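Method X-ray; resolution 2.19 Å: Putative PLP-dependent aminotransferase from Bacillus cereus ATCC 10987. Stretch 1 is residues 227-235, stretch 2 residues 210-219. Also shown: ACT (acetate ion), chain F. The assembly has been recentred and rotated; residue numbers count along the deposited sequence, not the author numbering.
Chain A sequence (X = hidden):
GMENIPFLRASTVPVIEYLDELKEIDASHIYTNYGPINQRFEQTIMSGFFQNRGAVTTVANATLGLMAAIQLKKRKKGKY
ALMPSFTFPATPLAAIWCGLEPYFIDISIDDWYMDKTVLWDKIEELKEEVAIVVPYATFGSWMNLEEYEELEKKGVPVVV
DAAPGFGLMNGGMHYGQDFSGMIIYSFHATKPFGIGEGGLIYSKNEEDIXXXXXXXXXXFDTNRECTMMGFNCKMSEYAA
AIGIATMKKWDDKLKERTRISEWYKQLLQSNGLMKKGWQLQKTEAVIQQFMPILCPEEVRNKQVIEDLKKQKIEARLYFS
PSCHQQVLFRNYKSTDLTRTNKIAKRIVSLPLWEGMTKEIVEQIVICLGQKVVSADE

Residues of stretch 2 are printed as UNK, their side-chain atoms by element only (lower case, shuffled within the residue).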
# COMPACT_ATOMS: atom_id res chain seq x y z
N THR A 227 17.40 1.38 8.19
CA THR A 227 18.20 0.37 8.90
C THR A 227 17.65 -1.05 8.86
O THR A 227 18.26 -1.94 9.44
CB THR A 227 18.34 0.73 10.36
OG1 THR A 227 17.08 0.55 10.98
CG2 THR A 227 18.82 2.16 10.50
N MSE A 228 16.50 -1.22 8.20
CA MSE A 228 15.88 -2.53 8.03
C MSE A 228 14.97 -2.55 6.78
O MSE A 228 14.58 -1.51 6.25
CB MSE A 228 15.01 -2.85 9.25
CG MSE A 228 13.90 -1.82 9.51
SE MSE A 228 12.86 -2.19 11.15
CE MSE A 228 12.78 -4.06 11.05
N MSE A 229 14.62 -3.74 6.36
CA MSE A 229 13.70 -3.93 5.25
C MSE A 229 12.40 -3.17 5.53
O MSE A 229 11.96 -3.07 6.67
CB MSE A 229 13.40 -5.42 5.07
CG MSE A 229 12.62 -5.79 3.84
SE MSE A 229 13.56 -5.10 2.33
CE MSE A 229 12.35 -5.88 0.97
N GLY A 230 11.83 -2.59 4.50
CA GLY A 230 10.65 -1.77 4.65
C GLY A 230 10.11 -1.27 3.34
O GLY A 230 10.61 -1.58 2.23
N PHE A 231 9.05 -0.49 3.47
CA PHE A 231 8.39 0.07 2.30
C PHE A 231 7.43 1.14 2.79
O PHE A 231 7.63 1.70 3.89
CB PHE A 231 7.76 -1.05 1.43
CG PHE A 231 6.79 -1.97 2.14
CD1 PHE A 231 6.26 -1.69 3.39
CD2 PHE A 231 6.30 -3.08 1.48
CE1 PHE A 231 5.33 -2.53 3.99
CE2 PHE A 231 5.36 -3.92 2.10
CZ PHE A 231 4.88 -3.65 3.36
N ASN A 232 6.41 1.46 2.01
CA ASN A 232 5.36 2.39 2.47
C ASN A 232 4.06 1.67 2.58
O ASN A 232 3.51 1.25 1.53
CB ASN A 232 5.14 3.52 1.46
CG ASN A 232 4.20 4.62 1.98
OD1 ASN A 232 3.64 4.53 3.09
ND2 ASN A 232 4.07 5.71 1.18
N CYS A 233 3.57 1.52 3.80
CA CYS A 233 2.21 1.02 4.01
C CYS A 233 1.50 1.87 5.04
O CYS A 233 0.64 1.38 5.76
CB CYS A 233 2.22 -0.45 4.43
SG CYS A 233 2.91 -0.74 6.12
N LYS A 234 1.85 3.16 5.07
CA LYS A 234 1.22 4.14 5.94
C LYS A 234 -0.21 4.45 5.50
O LYS A 234 -0.49 4.65 4.33
CB LYS A 234 2.04 5.45 5.99
CG LYS A 234 3.48 5.23 6.49
CD LYS A 234 4.38 6.42 6.41
CE LYS A 234 5.02 6.65 5.06
NZ LYS A 234 4.16 7.21 4.07
N MSE A 235 -1.07 4.50 6.51
CA MSE A 235 -2.45 4.92 6.37
C MSE A 235 -2.55 6.45 6.57
O MSE A 235 -2.05 7.01 7.56
CB MSE A 235 -3.33 4.21 7.42
CG MSE A 235 -4.75 4.74 7.50
SE MSE A 235 -5.93 3.92 8.78
CE MSE A 235 -6.09 2.27 7.82
N UNK A 210 6.13 -1.77 17.22
CA UNK A 210 7.00 -0.58 16.98
C UNK A 210 7.86 -0.76 15.73
O UNK A 210 8.02 0.14 14.89
c UNK A 210 7.91 -0.32 18.17
c UNK A 210 7.13 0.12 19.43
o UNK A 210 9.13 -0.24 20.79
n UNK A 210 7.27 0.51 21.83
c UNK A 210 7.94 0.11 20.75
N UNK A 211 8.40 -1.96 15.59
CA UNK A 211 9.24 -2.26 14.45
C UNK A 211 8.42 -2.24 13.16
O UNK A 211 8.87 -1.68 12.16
n UNK A 211 14.28 -3.98 17.06
c UNK A 211 9.95 -3.60 14.65
c UNK A 211 13.59 -4.70 16.18
n UNK A 211 13.64 -6.04 16.23
n UNK A 211 12.86 -4.08 15.26
c UNK A 211 11.04 -3.82 13.71
c UNK A 211 12.07 -4.76 14.27
N UNK A 212 7.23 -2.84 13.17
CA UNK A 212 6.39 -2.84 11.97
C UNK A 212 6.13 -1.39 11.57
O UNK A 212 6.09 -1.07 10.38
c UNK A 212 5.02 -5.68 10.77
c UNK A 212 5.01 -3.54 12.18
c UNK A 212 3.99 -3.05 11.09
c UNK A 212 5.15 -5.05 12.12
N UNK A 213 5.94 -0.52 12.56
CA UNK A 213 5.71 0.88 12.28
C UNK A 213 6.85 1.45 11.44
O UNK A 213 6.63 2.14 10.45
c UNK A 213 2.35 2.85 15.61
c UNK A 213 5.49 1.70 13.57
c UNK A 213 4.00 1.75 13.94
c UNK A 213 3.72 2.15 15.39
n UNK A 213 1.42 2.89 14.42
N UNK A 214 8.07 1.14 11.84
CA UNK A 214 9.21 1.64 11.12
C UNK A 214 9.27 1.02 9.73
O UNK A 214 9.56 1.74 8.79
c UNK A 214 10.72 2.10 13.15
c UNK A 214 12.15 1.78 13.62
n UNK A 214 13.75 3.03 16.65
c UNK A 214 10.50 1.31 11.86
n UNK A 214 12.42 2.33 14.93
n UNK A 214 14.72 2.13 14.79
c UNK A 214 13.63 2.48 15.45
N UNK A 215 9.02 -0.28 9.63
CA UNK A 215 9.02 -0.96 8.33
C UNK A 215 8.07 -0.31 7.31
O UNK A 215 8.40 -0.15 6.16
c UNK A 215 8.85 -5.55 7.52
c UNK A 215 8.68 -2.44 8.48
c UNK A 215 9.79 -3.20 9.12
se UNK A 215 9.35 -5.06 9.42
N UNK A 216 6.89 0.09 7.77
CA UNK A 216 5.93 0.76 6.92
C UNK A 216 6.26 2.20 6.58
O UNK A 216 5.51 2.83 5.85
N UNK A 217 7.37 2.71 7.14
CA UNK A 217 7.92 4.03 6.85
C UNK A 217 9.38 3.83 6.47
O UNK A 217 10.30 4.42 7.06
n UNK A 217 8.85 7.00 8.83
o UNK A 217 8.02 6.97 6.74
c UNK A 217 8.24 6.40 7.83
c UNK A 217 7.77 4.96 8.10
N UNK A 218 9.60 2.95 5.48
CA UNK A 218 10.90 2.79 4.84
C UNK A 218 12.02 2.26 5.74
O UNK A 218 13.21 2.49 5.46
c UNK A 218 9.87 4.33 2.15
c UNK A 218 10.22 4.80 3.41
c UNK A 218 11.32 4.13 4.19
c UNK A 218 8.49 6.44 3.22
c UNK A 218 8.17 5.96 1.95
c UNK A 218 8.86 4.92 1.44
c UNK A 218 9.52 5.85 3.94
N UNK A 219 11.68 1.54 6.80
CA UNK A 219 12.71 1.07 7.73
C UNK A 219 13.45 2.17 8.50
O UNK A 219 14.56 1.96 9.00
C ACT F . 6.61 9.24 2.56
O ACT F . 6.67 9.35 3.83
OXT ACT F . 5.84 8.37 2.10
CH3 ACT F . 7.39 10.11 1.62

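Position 210 opens on a helix that begins earlier in the chain. Its side chain has three carbons, the third carrying one oxygen and one nitrogen, and it touches nothing on stretch 1; the atoms spell a primary amide on a two-carbon arm, Gln210. Position 211 has three carbons, a nitrogen, then a carbon bearing two more nitrogens, a guanidinium: Arg211. Its CG lies 3.2 Å from Met228 CE.

Position 212 holds four carbons forked at the first, one arm two carbons long. That is Ile212, with CA-to-CB pointing away from stretch 1. At 213, four carbons in a row end in nitrogen, again pointing away: Lys213. Position 214 repeats the guanidinium pattern and is Arg214, whose CB approaches Met228 SE at 4.3 Å.

Position 215 is unbranched: two carbons, selenium, one carbon. The selenium identifies selenomethionine, Met215. Its CG packs 3.7 Å from Met228 CE and 3.3 Å from Met229 O, while its backbone O accepts from Phe231 N at 2.8 Å (167°).

Position 216 has no side-chain atoms, hence Gly216. An ideal CB here would fall 2.6 Å from Cys233 SG, a clash, so the close approach depends on its absence. Position 217 shows two carbons, the second carrying one oxygen and one nitrogen, a shorter amide: Asn217. Its OD1 is 3.5 Å from Lys234 CE.

Position 218 has one carbon and a six-carbon ring without a hydroxyl, Phe218. Phe231 O sits over one ring face; the acetate OXT, 2.8 Å from Lys234 NZ and hydrogen-bonded to it, lies at the ring edge. Position 219 again lacks side-chain atoms. Its phi of 65° favours glycine, and an ideal CB would stand 2.1 Å from Met228 O: Gly219.

The contact is chiefly a backbone one. Where the helix ends, the carbonyl of its last residue, Met215, and that of Gly216, the first loop residue, both accept from stretch 1: besides the Met215 bond, Gly216 O accepts from Cys233 N at 3.1 Å (160°). In the reverse direction, Phe218 N donates to Phe231 O at 2.8 Å (155°). The last two bonds flank a single beta bridge between Asn232 and Asn217. Farther along, Thr227 N donates to Gly219 O at 3.0 Å and a nearly straight 175°. Glycine lets the chains close in on both stretches, since an ideal CB on Gly230 would also clash, 2.7 Å from Met215 O. Side chains supplement this network through the Met228–Met215 apolar contact. In all, 686 Å² is buried, summed over both sides.

Stretch 2, residues 210-219: QRIKRMGNFG
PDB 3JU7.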